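PDB 1RQB: transcarboxylase 5S subunit from Propionibacterium freudenreichii subsp. shermanii, which catalyses the transfer of the carboxyl group from biotin of the 1.3S subunit to pyruvate, forming oxaloacetate, with a cobalt ion bound in its TIM barrel. Local coordinates for the interface of chains A and B. Numbering follows the deposited sequence. Chains: chain A/B, transcarboxylase 5S subunit.

The interface of chains A and B. Residues chain A 235, 254, 257-258, 264, 266-267; chain B 231-233, 309, 311.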
ATOM      1  N   GLU A 235      -7.977  -0.356  -2.745  1.00  9.90           N
ATOM      2  CA  GLU A 235      -7.665  -0.195  -4.173  1.00 13.08           C
ATOM      3  C   GLU A 235      -8.453  -1.252  -4.948  1.00 13.27           C
ATOM      4  O   GLU A 235      -8.866  -1.047  -6.090  1.00  9.71           O
ATOM      5  CB  GLU A 235      -6.169  -0.321  -4.461  1.00 15.41           C
ATOM      6  CG  GLU A 235      -5.855   0.007  -5.920  1.00 21.09           C
ATOM      7  CD  GLU A 235      -4.376   0.207  -6.173  1.00 27.34           C
ATOM      8  OE1 GLU A 235      -3.800   1.165  -5.623  1.00 30.36           O
ATOM      9  OE2 GLU A 235      -3.785  -0.594  -6.919  1.00 30.40           O
ATOM     10  N   SER A 254       1.719   9.152  -5.959  1.00  7.75           N
ATOM     11  CA  SER A 254       2.379   8.022  -5.286  1.00  9.78           C
ATOM     12  C   SER A 254       3.376   8.396  -4.184  1.00 10.37           C
ATOM     13  O   SER A 254       3.499   7.647  -3.216  1.00 11.32           O
ATOM     14  CB  SER A 254       3.027   7.079  -6.316  1.00 12.65           C
ATOM     15  OG  SER A 254       4.097   7.695  -7.000  1.00 18.21           O
ATOM     16  N   SER A 257       1.198   8.876  -0.745  1.00 10.09           N
ATOM     17  CA  SER A 257       0.055   7.953  -0.700  1.00  6.97           C
ATOM     18  C   SER A 257       0.272   6.817   0.304  1.00 10.34           C
ATOM     19  O   SER A 257       1.338   6.688   0.905  1.00 10.07           O
ATOM     20  CB  SER A 257      -0.144   7.329  -2.088  1.00  6.49           C
ATOM     21  OG  SER A 257       0.935   6.455  -2.390  1.00  9.46           O
ATOM     22  N   LEU A 258      -0.783   6.007   0.452  1.00  9.48           N
ATOM     23  CA  LEU A 258      -0.859   4.811   1.305  1.00  7.99           C
ATOM     24  C   LEU A 258      -0.966   5.153   2.792  1.00 11.24           C
ATOM     25  O   LEU A 258      -0.955   6.317   3.188  1.00 12.55           O
ATOM     26  CB  LEU A 258       0.322   3.868   1.039  1.00 13.01           C
ATOM     27  CG  LEU A 258       0.360   3.382  -0.420  1.00 13.81           C
ATOM     28  CD1 LEU A 258       1.453   2.335  -0.584  1.00 13.78           C
ATOM     29  CD2 LEU A 258      -0.984   2.803  -0.815  1.00 12.65           C
ATOM     30  N   PRO A 264      -2.527   5.273  -4.585  1.00  8.39           N
ATOM     31  CA  PRO A 264      -1.692   6.027  -5.528  1.00  9.54           C
ATOM     32  C   PRO A 264      -2.295   6.301  -6.907  1.00  9.95           C
ATOM     33  O   PRO A 264      -2.774   5.395  -7.588  1.00  9.76           O
ATOM     34  CB  PRO A 264      -0.400   5.191  -5.614  1.00  8.81           C
ATOM     35  CG  PRO A 264      -0.552   4.116  -4.545  1.00  7.29           C
ATOM     36  CD  PRO A 264      -2.022   3.895  -4.462  1.00  8.59           C
ATOM     37  N   GLU A 266      -0.885   7.083  -9.813  1.00  6.70           N
ATOM     38  CA  GLU A 266      -0.257   6.357 -10.928  1.00  8.58           C
ATOM     39  C   GLU A 266      -0.612   4.869 -10.889  1.00 10.27           C
ATOM     40  O   GLU A 266      -0.791   4.250 -11.937  1.00 10.92           O
ATOM     41  CB  GLU A 266       1.253   6.534 -10.894  1.00  9.16           C
ATOM     42  CG  GLU A 266       1.690   7.992 -10.926  1.00 17.40           C
ATOM     43  CD  GLU A 266       2.119   8.480  -9.551  1.00 19.93           C
ATOM     44  OE1 GLU A 266       1.276   8.522  -8.624  1.00 16.03           O
ATOM     45  OE2 GLU A 266       3.311   8.802  -9.395  1.00 20.01           O
ATOM     46  N   SER A 267      -0.697   4.284  -9.697  1.00  8.95           N
ATOM     47  CA  SER A 267      -1.036   2.856  -9.598  1.00  8.29           C
ATOM     48  C   SER A 267      -2.459   2.623 -10.110  1.00 12.35           C
ATOM     49  O   SER A 267      -2.717   1.667 -10.840  1.00 11.44           O
ATOM     50  CB  SER A 267      -0.916   2.383  -8.149  1.00 10.09           C
ATOM     51  OG  SER A 267       0.426   2.501  -7.696  1.00 13.19           O
TER
ATOM     52  N   THR B 231       4.931  -1.650  -7.247  1.00  8.58           N
ATOM     53  CA  THR B 231       4.266  -0.700  -8.152  1.00 10.67           C
ATOM     54  C   THR B 231       2.876  -0.312  -7.643  1.00 10.97           C
ATOM     55  O   THR B 231       2.213   0.534  -8.241  1.00 10.27           O
ATOM     56  CB  THR B 231       4.050  -1.317  -9.519  1.00 10.76           C
ATOM     57  OG1 THR B 231       3.301  -2.531  -9.353  1.00  9.87           O
ATOM     58  CG2 THR B 231       5.384  -1.599 -10.187  1.00  7.35           C
ATOM     59  N   GLY B 232       2.412  -0.968  -6.589  1.00  9.56           N
ATOM     60  CA  GLY B 232       1.100  -0.655  -6.042  1.00 11.93           C
ATOM     61  C   GLY B 232      -0.122  -1.167  -6.793  1.00 11.66           C
ATOM     62  O   GLY B 232      -1.237  -0.804  -6.420  1.00 10.91           O
ATOM     63  N   VAL B 233       0.040  -2.023  -7.806  1.00 11.11           N
ATOM     64  CA  VAL B 233      -1.129  -2.478  -8.575  1.00  7.80           C
ATOM     65  C   VAL B 233      -1.465  -3.949  -8.315  1.00 13.21           C
ATOM     66  O   VAL B 233      -2.536  -4.412  -8.702  1.00  9.82           O
ATOM     67  CB  VAL B 233      -0.889  -2.378 -10.133  1.00 12.32           C
ATOM     68  CG1 VAL B 233      -0.253  -1.027 -10.510  1.00 11.61           C
ATOM     69  CG2 VAL B 233       0.032  -3.515 -10.611  1.00 12.23           C
ATOM     70  N   VAL B 309       5.938   3.304  -3.246  1.00 16.93           N
ATOM     71  CA  VAL B 309       5.333   2.979  -4.546  1.00 13.24           C
ATOM     72  C   VAL B 309       6.171   3.578  -5.674  1.00 16.20           C
ATOM     73  O   VAL B 309       6.510   4.760  -5.647  1.00 15.80           O
ATOM     74  CB  VAL B 309       3.908   3.576  -4.666  1.00 18.31           C
ATOM     75  CG1 VAL B 309       3.287   3.210  -6.035  1.00 13.05           C
ATOM     76  CG2 VAL B 309       3.046   3.086  -3.539  1.00 21.60           C
ATOM     77  N   THR B 311       6.066   3.268  -9.978  1.00 15.88           N
ATOM     78  CA  THR B 311       5.461   2.699 -11.193  1.00 13.97           C
ATOM     79  C   THR B 311       6.311   3.016 -12.427  1.00 15.92           C
ATOM     80  O   THR B 311       5.915   2.702 -13.549  1.00 13.31           O
ATOM     81  CB  THR B 311       4.067   3.305 -11.488  1.00 15.26           C
ATOM     82  OG1 THR B 311       4.207   4.719 -11.633  1.00 14.59           O
ATOM     83  CG2 THR B 311       3.051   2.999 -10.362  1.00 14.07           C
TER
HETATM   84  O   HOH W   1      -1.154   0.504  -3.809  1.00 14.59           O
HETATM   85  O   HOH W   2      -2.927  -3.029  -5.349  1.00 20.77           O
HETATM   86  O   HOH W   3       5.246   5.921  -8.975  1.00 24.40           O
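B:Val309 presses its two methyl groups into a patch of chain A formed by A:Ser254, A:Leu258, A:Pro264 and A:Ser267. The patch is part of the two-fold homodimer interface between TIM-barrel subunits of the DRE-TIM family, and it recurs with the chains exchanged. The valine branches divide the work. B:Val309 CG1, anti to the backbone N (chi1 -179°), faces the two serines and lies 3.4 Å from the hydroxyl OG of A:Ser267. CG2 points toward A:Leu258 and the ring of A:Pro264. B:Val309 CG2 lies 3.4 Å from A:Leu258 CD1, tight for two methyls. The proline ring meets CG2 through its CG, with the two side chains about at right angles. B:Thr311 crosses A:Glu266 at a similar angle, and its OG1 and CG2 both face the CB of the glutamate.

A direct hydrogen bond joins a side chain to the partner's backbone. A:Ser267, on helix 265-271, donates from OG to the carbonyl O of B:Thr231 at 2.7 Å. The donor is tilted 21° from the carbonyl plane. OG stands anti to its own carbonyl carbon (chi1 -63°), which turns it toward the partner chain.

A:Glu235 extends from helix 234-243 and places its carboxyl OE2 2.6 Å from the carbonyl O of B:Gly232. If A:Glu235 is protonated, OE2 could donate to this carbonyl; if it is ionised, both oxygens can only accept and would clash. The coordinates do not show which, so the pair is a doubtful bond. Water 1 and water 2 each bridge this carbonyl to the carboxyl group, through OE1 and OE2 respectively.

Water 3 links A:Ser254 OG to both N and OG1 of B:Thr311. Behind it, A:Glu266 steadies A:Ser254. A:Glu266 OE1 accepts from the backbone N of A:Ser254 at 2.8 Å, through its syn lone pair. Its OE2 accepts from the serine OG, which sits above the carboxylate plane. A:Ser257 OG in turn donates to A:Ser254 O.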